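Local coordinates for glycoside hydrolase family protein (Novosphingobium sp. PP1Y, PDB 6Q2F) that probably hydrolyses terminal alpha-L-rhamnosyl residues from glycosides, as an alpha-L-rhamnosidase that binds a sodium ion, at residues 150-155 with 446-451; 466-471 with 511-516; 991-996 with 1005-1010; 705-710 with 1055-1060; 400-405 with 541-546. All blocks are in the same frame, centred on the assembly; numbering follows the deposited sequence.

Interaction 1 (150-155 with 446-451)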
# COMPACT_ATOMS: atom_id res chain seq x y z
N LEU A 150 9.57 11.60 -16.85
CA LEU A 150 9.70 12.23 -15.54
C LEU A 150 10.92 13.15 -15.54
O LEU A 150 11.96 12.83 -16.11
CB LEU A 150 9.83 11.17 -14.46
CG LEU A 150 8.55 10.41 -14.09
CD1 LEU A 150 8.91 9.10 -13.42
CD2 LEU A 150 7.69 11.28 -13.17
N LYS A 151 10.78 14.31 -14.89
CA LYS A 151 11.77 15.38 -14.95
C LYS A 151 12.21 15.80 -13.55
O LYS A 151 11.40 15.85 -12.62
CB LYS A 151 11.21 16.61 -15.65
CG LYS A 151 10.80 16.39 -17.08
CD LYS A 151 9.95 17.56 -17.54
CE LYS A 151 9.29 17.29 -18.86
NZ LYS A 151 8.17 16.33 -18.69
N LYS A 152 13.48 16.16 -13.43
CA LYS A 152 14.04 16.73 -12.22
C LYS A 152 14.67 18.08 -12.55
O LYS A 152 15.23 18.26 -13.64
CB LYS A 152 15.13 15.83 -11.62
CG LYS A 152 16.25 15.54 -12.65
CD LYS A 152 17.52 15.10 -12.01
CE LYS A 152 18.63 15.09 -13.04
NZ LYS A 152 18.36 14.18 -14.18
N LEU A 153 14.60 18.99 -11.60
CA LEU A 153 15.22 20.30 -11.76
C LEU A 153 16.74 20.19 -11.69
O LEU A 153 17.29 19.44 -10.87
CB LEU A 153 14.70 21.25 -10.67
CG LEU A 153 14.88 22.77 -10.81
CD1 LEU A 153 14.04 23.32 -11.95
CD2 LEU A 153 14.54 23.47 -9.49
N VAL A 154 17.44 20.92 -12.57
CA VAL A 154 18.90 20.99 -12.59
C VAL A 154 19.28 22.44 -12.82
O VAL A 154 18.46 23.26 -13.24
CB VAL A 154 19.55 20.10 -13.68
CG1 VAL A 154 19.44 18.60 -13.32
CG2 VAL A 154 18.90 20.37 -15.01
N TRP A 155 20.55 22.77 -12.58
CA TRP A 155 20.93 24.17 -12.65
C TRP A 155 22.42 24.32 -12.82
O TRP A 155 23.20 23.45 -12.42
CB TRP A 155 20.49 24.94 -11.40
CG TRP A 155 21.02 24.35 -10.14
CD1 TRP A 155 22.18 24.67 -9.51
CD2 TRP A 155 20.42 23.31 -9.37
NE1 TRP A 155 22.34 23.89 -8.39
CE2 TRP A 155 21.27 23.05 -8.28
CE3 TRP A 155 19.24 22.58 -9.49
CZ2 TRP A 155 20.97 22.08 -7.31
CZ3 TRP A 155 18.95 21.60 -8.52
CH2 TRP A 155 19.82 21.37 -7.45
N SER A 446 15.99 17.89 -16.63
CA SER A 446 16.48 16.74 -17.36
C SER A 446 15.73 15.52 -16.84
O SER A 446 14.92 15.61 -15.92
CB SER A 446 18.00 16.61 -17.22
OG SER A 446 18.34 16.29 -15.88
N LEU A 447 15.99 14.37 -17.45
CA LEU A 447 15.20 13.17 -17.21
C LEU A 447 15.69 12.37 -16.00
O LEU A 447 16.88 12.31 -15.71
CB LEU A 447 15.22 12.28 -18.45
CG LEU A 447 14.63 12.94 -19.69
CD1 LEU A 447 14.48 11.91 -20.79
CD2 LEU A 447 13.27 13.61 -19.35
N LEU A 448 14.73 11.76 -15.29
CA LEU A 448 15.04 10.71 -14.33
C LEU A 448 15.49 9.43 -15.03
O LEU A 448 16.36 8.71 -14.53
CB LEU A 448 13.82 10.39 -13.47
CG LEU A 448 13.80 10.83 -12.02
CD1 LEU A 448 13.88 12.34 -11.96
CD2 LEU A 448 12.50 10.32 -11.37
N GLY A 449 14.87 9.12 -16.17
CA GLY A 449 15.12 7.90 -16.90
C GLY A 449 14.36 6.68 -16.45
O GLY A 449 14.54 5.61 -17.05
N THR A 450 13.51 6.79 -15.43
CA THR A 450 12.84 5.58 -14.96
C THR A 450 11.81 5.10 -15.98
O THR A 450 11.26 5.85 -16.78
CB THR A 450 12.17 5.80 -13.60
OG1 THR A 450 11.34 6.96 -13.66
CG2 THR A 450 13.25 5.99 -12.53
N THR A 451 11.50 3.82 -15.85
CA THR A 451 10.96 2.99 -16.91
C THR A 451 9.83 2.14 -16.31
O THR A 451 9.78 1.92 -15.10
CB THR A 451 12.15 2.17 -17.45
OG1 THR A 451 12.76 1.36 -16.42
CG2 THR A 451 13.09 3.00 -18.17
O HOH W 1 10.52 8.54 -16.87
O HOH W 2 12.54 10.39 -17.13
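In a four-stranded antiparallel sheet, the first residues of edge strand 151-160 pair here with the last of strand 436-447. Lys152 and Ser446 form a hydrogen-bonded pair: Lys152 N gives a nearly straight bond to Ser446 O, and Ser446 N returns one of 3.1 Å to Lys152 O. The Lys152 side chain rises in the crowded position between its backbone N and carbonyl carbon (chi1 56°), stays extended and then bends at its last torsion, so that NZ comes down on Ser446 OG at 2.7 Å. The ammonium also donates to the carbonyls of Thr176 and Gly178, which leaves a buried charge well surrounded by oxygens. Leu448 CD1 packs 3.7 Å from Lys152 CB and also near CG. An alanine here would keep CB but lose the chain from CG to NZ, and would probably leave Ser446 OG and the Thr176 and Gly178 carbonyls poorly satisfied in this buried spot. Next along, the Lys151-Leu447 pair is non-hydrogen-bonded, and the ammonium of Lys151 leads away to a salt bridge with Asp465. Past the end of strand 436-447, Leu448 N still reaches Leu150 O, from above the carbonyl plane. Two waters carry the pairing further. One accepts from Gly449 N and donates to Leu150 O; the other accepts from Leu150 N and donates to Thr450 O at 2.8 Å.

Interaction 2 (466-471 with 511-516); sequences KFDGEA and NWTPRM
Asp468 is the N-cap of helix 469-487, and its side chain links that helix start to the loop 511-516 through a water. Its CB lies 3.6 Å from Thr513 OG1. From there CG runs anti to the backbone N (chi1 -173°), and the turn about CB-CG gives the two carboxylate oxygens different tasks. OD1 turns back to its own helix and accepts the capping bond from Ala471 N at 2.9 Å, met from above the carboxylate plane. OD2 stands 4.0 Å from Pro514 CD and accepts from a water. The same water donates to Thr513 OG1 and accepts from Arg515 N, the N-cap residue before helix 516-524, so one water joins the starts of two helices. Thr513 OG1 is also bonded to Asp465. On the buried side, Phe467 brings its CB against CB and CG2 of Thr513, each at 3.7 Å, while Trp512 O lies at the edge of the phenyl ring, 4.1 Å from Phe467 CD2.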
# COMPACT_ATOMS: atom_id res chain seq x y z
N LYS A 466 4.31 12.31 -14.46
CA LYS A 466 3.10 12.10 -13.69
C LYS A 466 2.41 13.41 -13.30
O LYS A 466 1.26 13.37 -12.83
CB LYS A 466 3.42 11.28 -12.43
CG LYS A 466 4.23 10.00 -12.70
CD LYS A 466 3.33 8.87 -13.19
CE LYS A 466 4.16 7.61 -13.53
NZ LYS A 466 4.35 7.40 -15.01
N PHE A 467 3.08 14.55 -13.45
CA PHE A 467 2.51 15.84 -13.11
C PHE A 467 1.93 16.59 -14.30
O PHE A 467 1.44 17.70 -14.13
CB PHE A 467 3.59 16.70 -12.42
CG PHE A 467 4.37 15.97 -11.37
CD1 PHE A 467 3.73 15.45 -10.25
CD2 PHE A 467 5.75 15.82 -11.48
CE1 PHE A 467 4.43 14.78 -9.27
CE2 PHE A 467 6.47 15.13 -10.50
CZ PHE A 467 5.80 14.60 -9.40
N ASP A 468 1.98 16.00 -15.50
CA ASP A 468 1.57 16.64 -16.74
C ASP A 468 0.37 15.90 -17.31
O ASP A 468 0.52 14.85 -17.94
CB ASP A 468 2.73 16.66 -17.74
CG ASP A 468 2.41 17.46 -19.00
OD1 ASP A 468 1.37 17.21 -19.64
OD2 ASP A 468 3.20 18.37 -19.34
N GLY A 469 -0.82 16.49 -17.13
CA GLY A 469 -2.05 15.79 -17.50
C GLY A 469 -2.12 15.45 -18.98
O GLY A 469 -2.60 14.37 -19.37
N GLU A 470 -1.68 16.37 -19.84
CA GLU A 470 -1.70 16.09 -21.27
C GLU A 470 -0.79 14.92 -21.62
O GLU A 470 -1.14 14.08 -22.46
CB GLU A 470 -1.29 17.34 -22.06
CG GLU A 470 -1.07 17.08 -23.54
CD GLU A 470 -2.34 16.62 -24.25
OE1 GLU A 470 -3.47 16.90 -23.74
OE2 GLU A 470 -2.22 15.99 -25.31
N ALA A 471 0.40 14.86 -21.02
CA ALA A 471 1.33 13.78 -21.34
C ALA A 471 0.76 12.44 -20.87
O ALA A 471 0.82 11.43 -21.59
CB ALA A 471 2.69 14.04 -20.68
N ASN A 511 10.63 16.20 -9.66
CA ASN A 511 10.21 17.43 -9.00
C ASN A 511 10.12 18.60 -9.96
O ASN A 511 10.26 19.76 -9.53
CB ASN A 511 11.16 17.78 -7.84
CG ASN A 511 12.54 18.22 -8.32
OD1 ASN A 511 12.87 18.18 -9.51
ND2 ASN A 511 13.37 18.65 -7.37
N TRP A 512 9.93 18.35 -11.25
CA TRP A 512 9.67 19.43 -12.19
C TRP A 512 8.67 18.95 -13.24
O TRP A 512 8.63 17.77 -13.61
CB TRP A 512 10.94 19.95 -12.90
CG TRP A 512 10.59 21.03 -13.88
CD1 TRP A 512 10.49 20.91 -15.23
CD2 TRP A 512 10.21 22.38 -13.57
NE1 TRP A 512 10.11 22.11 -15.79
CE2 TRP A 512 9.91 23.02 -14.78
CE3 TRP A 512 10.10 23.11 -12.37
CZ2 TRP A 512 9.53 24.36 -14.85
CZ3 TRP A 512 9.71 24.43 -12.43
CH2 TRP A 512 9.44 25.05 -13.66
N THR A 513 7.86 19.89 -13.71
CA THR A 513 6.99 19.64 -14.84
C THR A 513 6.79 20.98 -15.52
O THR A 513 6.83 22.02 -14.84
CB THR A 513 5.66 18.98 -14.39
OG1 THR A 513 4.97 18.42 -15.51
CG2 THR A 513 4.75 19.98 -13.66
N PRO A 514 6.61 21.02 -16.84
CA PRO A 514 6.74 22.31 -17.55
C PRO A 514 5.76 23.40 -17.10
O PRO A 514 6.14 24.57 -17.09
CB PRO A 514 6.53 21.91 -19.02
CG PRO A 514 7.08 20.50 -19.08
CD PRO A 514 6.59 19.87 -17.76
N ARG A 515 4.54 23.05 -16.71
CA ARG A 515 3.56 24.03 -16.25
C ARG A 515 3.69 24.34 -14.77
O ARG A 515 2.83 25.04 -14.23
CB ARG A 515 2.14 23.54 -16.55
CG ARG A 515 1.84 23.30 -18.04
CD ARG A 515 0.41 22.81 -18.22
NE ARG A 515 0.03 22.71 -19.63
CZ ARG A 515 -0.97 23.39 -20.19
NH1 ARG A 515 -1.71 24.22 -19.44
NH2 ARG A 515 -1.25 23.24 -21.47
N MSE A 516 4.74 23.87 -14.11
CA MSE A 516 4.88 23.99 -12.65
C MSE A 516 4.63 25.40 -12.07
O MSE A 516 3.94 25.53 -11.05
CB MSE A 516 6.27 23.53 -12.23
CG MSE A 516 6.46 23.47 -10.75
SE MSE A 516 5.39 22.04 -9.99
CE MSE A 516 5.66 22.48 -8.14
O HOH W 3 3.38 20.24 -16.80

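Interaction 3 (991-996 with 1005-1010); sequences AWQVAF and SIELAR
Val994, Ile1006 and Leu1008 form the apolar centre of this beta hairpin, strands 992-996 and 1005-1008, on the sheet face they share with Trp992. Strand 1005-1008 edges a six-stranded antiparallel sheet, and 992-996 pairs on to 1028-1037. Val994 CB meets Ile1006 CG1 at 3.8 Å, and its CG2 crosses obliquely to Leu1008 CD1 at 3.7 Å. Ile1006 holds CG1 in the crowded position between N and the carbonyl carbon (chi1 65°), with CD1 carried on to the edge of the Phe996 ring, in its plane, 3.9 Å from CE2. Val994 CG1 covers one face of that ring near its rim, while Phe1025 meets it edge-to-face. Trp992 turns into the domain, where Arg1033 makes a cation-pi contact with it. Between the strands, Trp992 pairs with Leu1008 and Val994 with Ile1006, each pair joined by two backbone hydrogen bonds; the shortest is Ile1006 N to Val994 O, 2.9 Å. The other face is polar and more exposed. There Gln993 and Glu1007 lie side by side and point the same way, their end groups turned 59° apart. The extended Glu1007 chain carries its carboxylate toward the open end of the hairpin, placing Glu1007 OE2 3.8 Å from Ala991 CB.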
# COMPACT_ATOMS: atom_id res chain seq x y z
N ALA A 991 -11.72 -49.51 10.41
CA ALA A 991 -11.09 -49.52 9.09
C ALA A 991 -11.70 -48.49 8.14
O ALA A 991 -12.91 -48.28 8.12
CB ALA A 991 -11.19 -50.91 8.47
N TRP A 992 -10.83 -47.88 7.33
CA TRP A 992 -11.27 -47.01 6.25
C TRP A 992 -10.63 -47.45 4.94
O TRP A 992 -9.47 -47.86 4.92
CB TRP A 992 -10.90 -45.55 6.52
CG TRP A 992 -11.57 -44.91 7.66
CD1 TRP A 992 -11.37 -45.15 8.99
CD2 TRP A 992 -12.55 -43.86 7.60
NE1 TRP A 992 -12.17 -44.34 9.75
CE2 TRP A 992 -12.90 -43.53 8.92
CE3 TRP A 992 -13.16 -43.18 6.54
CZ2 TRP A 992 -13.83 -42.54 9.21
CZ3 TRP A 992 -14.08 -42.21 6.84
CH2 TRP A 992 -14.42 -41.90 8.16
N GLN A 993 -11.39 -47.33 3.86
CA GLN A 993 -10.83 -47.42 2.52
C GLN A 993 -10.32 -46.05 2.12
O GLN A 993 -10.99 -45.04 2.36
CB GLN A 993 -11.87 -47.90 1.51
CG GLN A 993 -12.67 -49.12 1.97
CD GLN A 993 -11.78 -50.18 2.57
OE1 GLN A 993 -10.79 -50.59 1.97
NE2 GLN A 993 -12.12 -50.62 3.78
N VAL A 994 -9.13 -46.01 1.52
CA VAL A 994 -8.55 -44.78 1.01
C VAL A 994 -8.17 -45.00 -0.45
O VAL A 994 -7.42 -45.92 -0.76
CB VAL A 994 -7.32 -44.35 1.81
CG1 VAL A 994 -6.92 -42.93 1.41
CG2 VAL A 994 -7.61 -44.43 3.30
N ALA A 995 -8.66 -44.12 -1.33
CA ALA A 995 -8.29 -44.15 -2.73
C ALA A 995 -7.56 -42.86 -3.06
O ALA A 995 -7.99 -41.78 -2.64
CB ALA A 995 -9.51 -44.33 -3.65
N PHE A 996 -6.47 -42.97 -3.80
CA PHE A 996 -5.61 -41.83 -4.07
C PHE A 996 -5.75 -41.36 -5.51
O PHE A 996 -5.79 -42.16 -6.45
CB PHE A 996 -4.16 -42.17 -3.78
CG PHE A 996 -3.87 -42.38 -2.33
CD1 PHE A 996 -3.61 -41.29 -1.51
CD2 PHE A 996 -3.85 -43.65 -1.78
CE1 PHE A 996 -3.33 -41.46 -0.17
CE2 PHE A 996 -3.58 -43.83 -0.41
CZ PHE A 996 -3.32 -42.73 0.38
N SER A 1005 -5.14 -47.55 -4.15
CA SER A 1005 -5.89 -47.56 -2.90
C SER A 1005 -5.10 -48.32 -1.84
O SER A 1005 -4.19 -49.10 -2.15
CB SER A 1005 -7.27 -48.17 -3.08
OG SER A 1005 -7.17 -49.52 -3.48
N ILE A 1006 -5.47 -48.08 -0.58
CA ILE A 1006 -4.98 -48.84 0.56
C ILE A 1006 -6.17 -49.08 1.49
O ILE A 1006 -7.25 -48.53 1.30
CB ILE A 1006 -3.86 -48.12 1.33
CG1 ILE A 1006 -4.38 -46.83 1.97
CG2 ILE A 1006 -2.67 -47.86 0.42
CD1 ILE A 1006 -3.34 -46.07 2.74
N GLU A 1007 -5.94 -49.93 2.48
CA GLU A 1007 -6.82 -50.07 3.63
C GLU A 1007 -6.06 -49.64 4.86
O GLU A 1007 -4.91 -50.05 5.07
CB GLU A 1007 -7.32 -51.51 3.78
CG GLU A 1007 -8.32 -51.70 4.93
CD GLU A 1007 -8.85 -53.12 5.05
OE1 GLU A 1007 -8.43 -54.00 4.26
OE2 GLU A 1007 -9.70 -53.34 5.93
N LEU A 1008 -6.67 -48.78 5.65
CA LEU A 1008 -6.12 -48.36 6.93
C LEU A 1008 -6.89 -49.08 8.02
O LEU A 1008 -8.11 -48.91 8.13
CB LEU A 1008 -6.19 -46.85 7.11
CG LEU A 1008 -5.25 -46.02 6.24
CD1 LEU A 1008 -5.54 -44.54 6.41
CD2 LEU A 1008 -3.81 -46.32 6.59
N ALA A 1009 -6.19 -49.89 8.81
CA ALA A 1009 -6.82 -50.44 10.01
C ALA A 1009 -7.24 -49.33 10.95
O ALA A 1009 -8.20 -49.49 11.72
CB ALA A 1009 -5.85 -51.38 10.73
N ARG A 1010 -6.59 -48.18 10.85
CA ARG A 1010 -6.79 -47.07 11.75
C ARG A 1010 -6.46 -45.79 11.01
O ARG A 1010 -5.49 -45.74 10.26
CB ARG A 1010 -5.89 -47.22 12.97
CG ARG A 1010 -6.35 -46.55 14.23
CD ARG A 1010 -6.11 -47.46 15.46
NE ARG A 1010 -6.22 -48.89 15.11
CZ ARG A 1010 -7.37 -49.59 15.05
NH1 ARG A 1010 -8.54 -49.01 15.33
NH2 ARG A 1010 -7.35 -50.88 14.74

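Interaction 4 (705-710 with 1055-1060); sequences ESWAEM and GDLAQV
Leu1057 reaches out of its strand and divides its two methyls between Trp707 and Met710. Its CG occupies the crowded position between the backbone N and the carbonyl carbon (chi1 54°), and from there CD2 lies 4.0 Å from Trp707 CB, while CD1 comes within 3.6 Å of Met710 O. Trp707 takes the crowded first torsion too (chi1 48°). Its indole has Glu705 CG over one face, offset toward the rim, and its NE1 donates to Phe655 O. Met710, a selenomethionine, leaves the backbone with CG anti to its carbonyl carbon, runs straight through its second torsion and then bends at the third (chi3 47°). That last turn lays CE along strand 1057-1062, 4.0 Å from Leu1057 CD1 and 3.6 Å from Gln1059 N. Gln1059 crosses Met710 at about a right angle: its CB receives the methyl, 3.9 Å from Met710 CE, before a bend at chi2 takes its amide away, OE1 to Arg1093 and NE2 to Asp1066 and Ser1061. An alanine in place of Leu1057 would remove both methyls and would probably loosen the packing against Trp707 and Met710 together. At the start of the strand, Asp1056 and Leu1057 both face Ala1095 in a classic beta bulge. This is consistent with an interdomain contact: the bulged start of a strand in a region resembling galactose-binding domains packs on a turn of the alpha-L-rhamnosidase region.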
# COMPACT_ATOMS: atom_id res chain seq x y z
N GLU A 705 -2.91 -25.89 -8.57
CA GLU A 705 -2.85 -26.07 -7.12
C GLU A 705 -3.42 -27.44 -6.75
O GLU A 705 -4.35 -27.94 -7.39
CB GLU A 705 -3.62 -24.94 -6.42
CG GLU A 705 -3.62 -24.96 -4.87
CD GLU A 705 -2.22 -24.95 -4.25
OE1 GLU A 705 -1.56 -26.01 -4.24
OE2 GLU A 705 -1.78 -23.89 -3.75
N SER A 706 -2.83 -28.07 -5.73
CA SER A 706 -3.22 -29.44 -5.39
C SER A 706 -4.70 -29.52 -4.99
O SER A 706 -5.42 -30.44 -5.40
CB SER A 706 -2.33 -30.00 -4.28
OG SER A 706 -2.16 -29.05 -3.25
N TRP A 707 -5.17 -28.54 -4.23
CA TRP A 707 -6.57 -28.50 -3.81
C TRP A 707 -7.43 -27.63 -4.73
O TRP A 707 -8.53 -27.21 -4.34
CB TRP A 707 -6.66 -28.01 -2.36
CG TRP A 707 -5.85 -26.77 -2.08
CD1 TRP A 707 -4.51 -26.72 -1.78
CD2 TRP A 707 -6.31 -25.41 -2.05
NE1 TRP A 707 -4.12 -25.41 -1.57
CE2 TRP A 707 -5.21 -24.59 -1.73
CE3 TRP A 707 -7.56 -24.81 -2.25
CZ2 TRP A 707 -5.31 -23.20 -1.61
CZ3 TRP A 707 -7.66 -23.43 -2.13
CH2 TRP A 707 -6.53 -22.63 -1.81
N ALA A 708 -6.95 -27.36 -5.95
CA ALA A 708 -7.62 -26.39 -6.82
C ALA A 708 -9.05 -26.81 -7.14
O ALA A 708 -9.95 -25.96 -7.19
CB ALA A 708 -6.83 -26.21 -8.10
N GLU A 709 -9.28 -28.10 -7.37
CA GLU A 709 -10.65 -28.49 -7.68
C GLU A 709 -11.53 -28.58 -6.44
O GLU A 709 -12.70 -28.94 -6.55
CB GLU A 709 -10.67 -29.81 -8.44
CG GLU A 709 -9.98 -29.71 -9.81
CD GLU A 709 -10.59 -28.62 -10.69
OE1 GLU A 709 -9.84 -28.05 -11.52
OE2 GLU A 709 -11.80 -28.33 -10.55
N MSE A 710 -11.00 -28.24 -5.28
CA MSE A 710 -11.83 -28.15 -4.09
C MSE A 710 -11.80 -26.76 -3.46
O MSE A 710 -12.05 -26.61 -2.28
CB MSE A 710 -11.42 -29.22 -3.07
CG MSE A 710 -11.90 -30.62 -3.47
SE MSE A 710 -11.23 -32.05 -2.28
CE MSE A 710 -11.63 -31.17 -0.56
N GLY A 1055 -5.88 -32.62 7.22
CA GLY A 1055 -4.83 -31.99 6.47
C GLY A 1055 -5.13 -32.05 4.99
O GLY A 1055 -4.86 -33.03 4.39
N ASP A 1056 -5.71 -31.03 4.41
CA ASP A 1056 -6.04 -29.78 5.04
C ASP A 1056 -7.49 -29.35 4.94
O ASP A 1056 -7.90 -28.47 5.64
CB ASP A 1056 -5.20 -28.69 4.43
CG ASP A 1056 -3.76 -28.91 4.56
OD1 ASP A 1056 -3.26 -28.94 5.65
OD2 ASP A 1056 -3.11 -29.00 3.56
N LEU A 1057 -8.26 -29.97 4.06
CA LEU A 1057 -9.65 -29.68 3.88
C LEU A 1057 -10.31 -30.92 3.43
O LEU A 1057 -9.68 -31.76 2.89
CB LEU A 1057 -9.91 -28.55 2.88
CG LEU A 1057 -9.35 -28.56 1.47
CD1 LEU A 1057 -10.13 -27.65 0.55
CD2 LEU A 1057 -7.90 -28.21 1.44
N ALA A 1058 -11.60 -31.03 3.66
CA ALA A 1058 -12.32 -32.20 3.28
C ALA A 1058 -13.73 -32.01 2.84
O ALA A 1058 -14.52 -31.40 3.49
CB ALA A 1058 -12.30 -33.18 4.43
N GLN A 1059 -14.05 -32.58 1.71
CA GLN A 1059 -15.41 -32.54 1.18
C GLN A 1059 -16.09 -33.85 1.55
O GLN A 1059 -15.52 -34.92 1.31
CB GLN A 1059 -15.38 -32.29 -0.34
CG GLN A 1059 -16.74 -32.27 -1.06
CD GLN A 1059 -17.30 -33.68 -1.28
OE1 GLN A 1059 -16.61 -34.57 -1.79
NE2 GLN A 1059 -18.55 -33.89 -0.89
N VAL A 1060 -17.29 -33.78 2.13
CA VAL A 1060 -17.95 -34.94 2.72
C VAL A 1060 -19.25 -35.22 1.98
O VAL A 1060 -20.08 -34.32 1.80
CB VAL A 1060 -18.23 -34.73 4.21
CG1 VAL A 1060 -19.03 -35.92 4.79
CG2 VAL A 1060 -16.91 -34.53 4.94

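Interaction 5 (400-405 with 541-546); sequences PHDNVT and GTREQS
The chain at 400-405 runs as an irregular loop past the start of helix 543-575, coming closest where the CA atoms of Thr405 and Thr542 lie 4.4 Å apart. Arg543, in the first turn of that helix, does most of the holding. Its chain is extended from CG to NE and carries the guanidinium to Asp402, which it grips side-on: Arg543 NE bonds Asp402 OD1 at 2.9 Å and Arg543 NH2 bonds Asp402 OD2 at 2.8 Å. Both oxygens use their syn lone pairs, and the carboxylate and guanidinium planes are only 17° apart, so this salt bridge is a nearly flat pair of bonds. Pro400 comes over one face of the guanidinium, its CG 3.4 Å from Arg543 NE, while Val404 CG2 approaches obliquely at 3.8 Å from the same nitrogen. NH2 also bonds Ser319 OG and NH1 bonds Leu378 O, and together these bonds should fix the rotation of the group. Beside it, a water donates to Val404 O and accepts from Arg543 N. Thr542 is the N-cap and forms a capping box with Gln545: Gln545 N donates to Thr542 OG1, and Thr542 N to Gln545 OE1 at 2.8 Å. Near the surface, the contact thus joins the loop between helix 382-385 and strand 413-414 to the first turn of helix 543-575, with Arg543 reaching on to Ser319 of strand 316-325.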
# COMPACT_ATOMS: atom_id res chain seq x y z
N PRO A 400 18.78 24.67 12.15
CA PRO A 400 19.52 25.40 13.17
C PRO A 400 18.77 26.67 13.53
O PRO A 400 17.99 27.21 12.73
CB PRO A 400 20.85 25.71 12.49
CG PRO A 400 20.50 25.80 11.05
CD PRO A 400 19.42 24.77 10.83
N HIS A 401 18.98 27.14 14.75
CA HIS A 401 18.27 28.31 15.25
C HIS A 401 19.07 29.60 15.07
O HIS A 401 18.86 30.56 15.82
CB HIS A 401 17.89 28.09 16.71
CG HIS A 401 17.09 26.84 16.94
ND1 HIS A 401 15.98 26.53 16.18
CD2 HIS A 401 17.24 25.83 17.83
CE1 HIS A 401 15.48 25.38 16.60
NE2 HIS A 401 16.22 24.93 17.59
N ASP A 402 19.94 29.65 14.06
CA ASP A 402 20.93 30.71 13.90
C ASP A 402 20.36 32.07 13.49
O ASP A 402 21.14 33.01 13.34
CB ASP A 402 21.98 30.27 12.87
CG ASP A 402 21.36 29.72 11.60
OD1 ASP A 402 20.14 29.87 11.40
OD2 ASP A 402 22.11 29.15 10.78
N ASN A 403 19.05 32.19 13.27
CA ASN A 403 18.41 33.49 13.01
C ASN A 403 18.96 34.18 11.76
O ASN A 403 18.98 35.41 11.68
CB ASN A 403 18.52 34.42 14.22
CG ASN A 403 17.80 33.87 15.44
OD1 ASN A 403 18.43 33.57 16.46
ND2 ASN A 403 16.48 33.74 15.33
N VAL A 404 19.41 33.40 10.77
CA VAL A 404 19.93 33.98 9.54
C VAL A 404 18.77 34.31 8.60
O VAL A 404 17.66 33.79 8.72
CB VAL A 404 20.94 33.03 8.86
CG1 VAL A 404 22.01 32.60 9.85
CG2 VAL A 404 20.23 31.83 8.31
N THR A 405 19.04 35.21 7.66
CA THR A 405 18.11 35.53 6.59
C THR A 405 18.90 35.52 5.29
O THR A 405 20.00 36.07 5.23
CB THR A 405 17.45 36.89 6.80
OG1 THR A 405 16.61 36.82 7.96
CG2 THR A 405 16.59 37.26 5.60
N GLY A 541 14.93 34.49 2.04
CA GLY A 541 14.28 34.93 3.26
C GLY A 541 14.79 34.14 4.45
O GLY A 541 15.92 33.63 4.46
N THR A 542 13.94 34.02 5.47
CA THR A 542 14.31 33.25 6.65
C THR A 542 14.29 31.76 6.33
O THR A 542 13.68 31.33 5.35
CB THR A 542 13.36 33.55 7.80
OG1 THR A 542 12.07 33.01 7.49
CG2 THR A 542 13.22 35.06 8.01
N ARG A 543 14.95 30.97 7.17
CA ARG A 543 14.90 29.52 7.01
C ARG A 543 13.47 29.02 7.01
O ARG A 543 13.12 28.10 6.26
CB ARG A 543 15.69 28.82 8.12
CG ARG A 543 17.20 29.01 8.07
CD ARG A 543 17.88 28.04 9.04
NE ARG A 543 19.33 28.25 9.08
CZ ARG A 543 20.17 27.79 8.16
NH1 ARG A 543 19.70 27.08 7.14
NH2 ARG A 543 21.47 28.04 8.27
N GLU A 544 12.62 29.62 7.84
CA GLU A 544 11.23 29.17 7.93
C GLU A 544 10.48 29.46 6.63
O GLU A 544 9.72 28.62 6.15
CB GLU A 544 10.54 29.82 9.13
CG GLU A 544 9.10 29.33 9.39
CD GLU A 544 8.99 27.82 9.61
OE1 GLU A 544 9.95 27.18 10.09
OE2 GLU A 544 7.91 27.26 9.30
N GLN A 545 10.69 30.65 6.05
CA GLN A 545 10.04 30.99 4.79
C GLN A 545 10.48 30.05 3.67
O GLN A 545 9.65 29.63 2.85
CB GLN A 545 10.36 32.43 4.42
CG GLN A 545 9.65 33.48 5.23
CD GLN A 545 10.21 34.87 4.89
OE1 GLN A 545 11.42 35.08 4.94
NE2 GLN A 545 9.33 35.79 4.52
N SER A 546 11.77 29.74 3.59
CA SER A 546 12.22 28.81 2.56
C SER A 546 11.68 27.42 2.83
O SER A 546 11.28 26.71 1.90
CB SER A 546 13.74 28.81 2.45
OG SER A 546 14.18 29.86 1.61
O HOH W 4 16.17 31.95 9.70

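From the N terminus, interaction 1 closes first, bringing 446-451 back to 150-155 across 290 residues with many strands and almost no helix. Interaction 5 opens at 400-405, before that loop has closed, and closes at 541-546, so the two cross. Interaction 2 joins 466-471 to 511-516 wholly within interaction 5's span and after interaction 1. It touches interaction 1 directly, as Asn511 bonds the backbone of Lys151 and Leu153, tying the four-stranded sheet to the helix starts. Much later, interaction 4 spans 705-710 to 1055-1060 and encloses the hairpin of interaction 3. Those two reach the same six-stranded sheet, about 52 Å or more between centres from interactions 1 and 2.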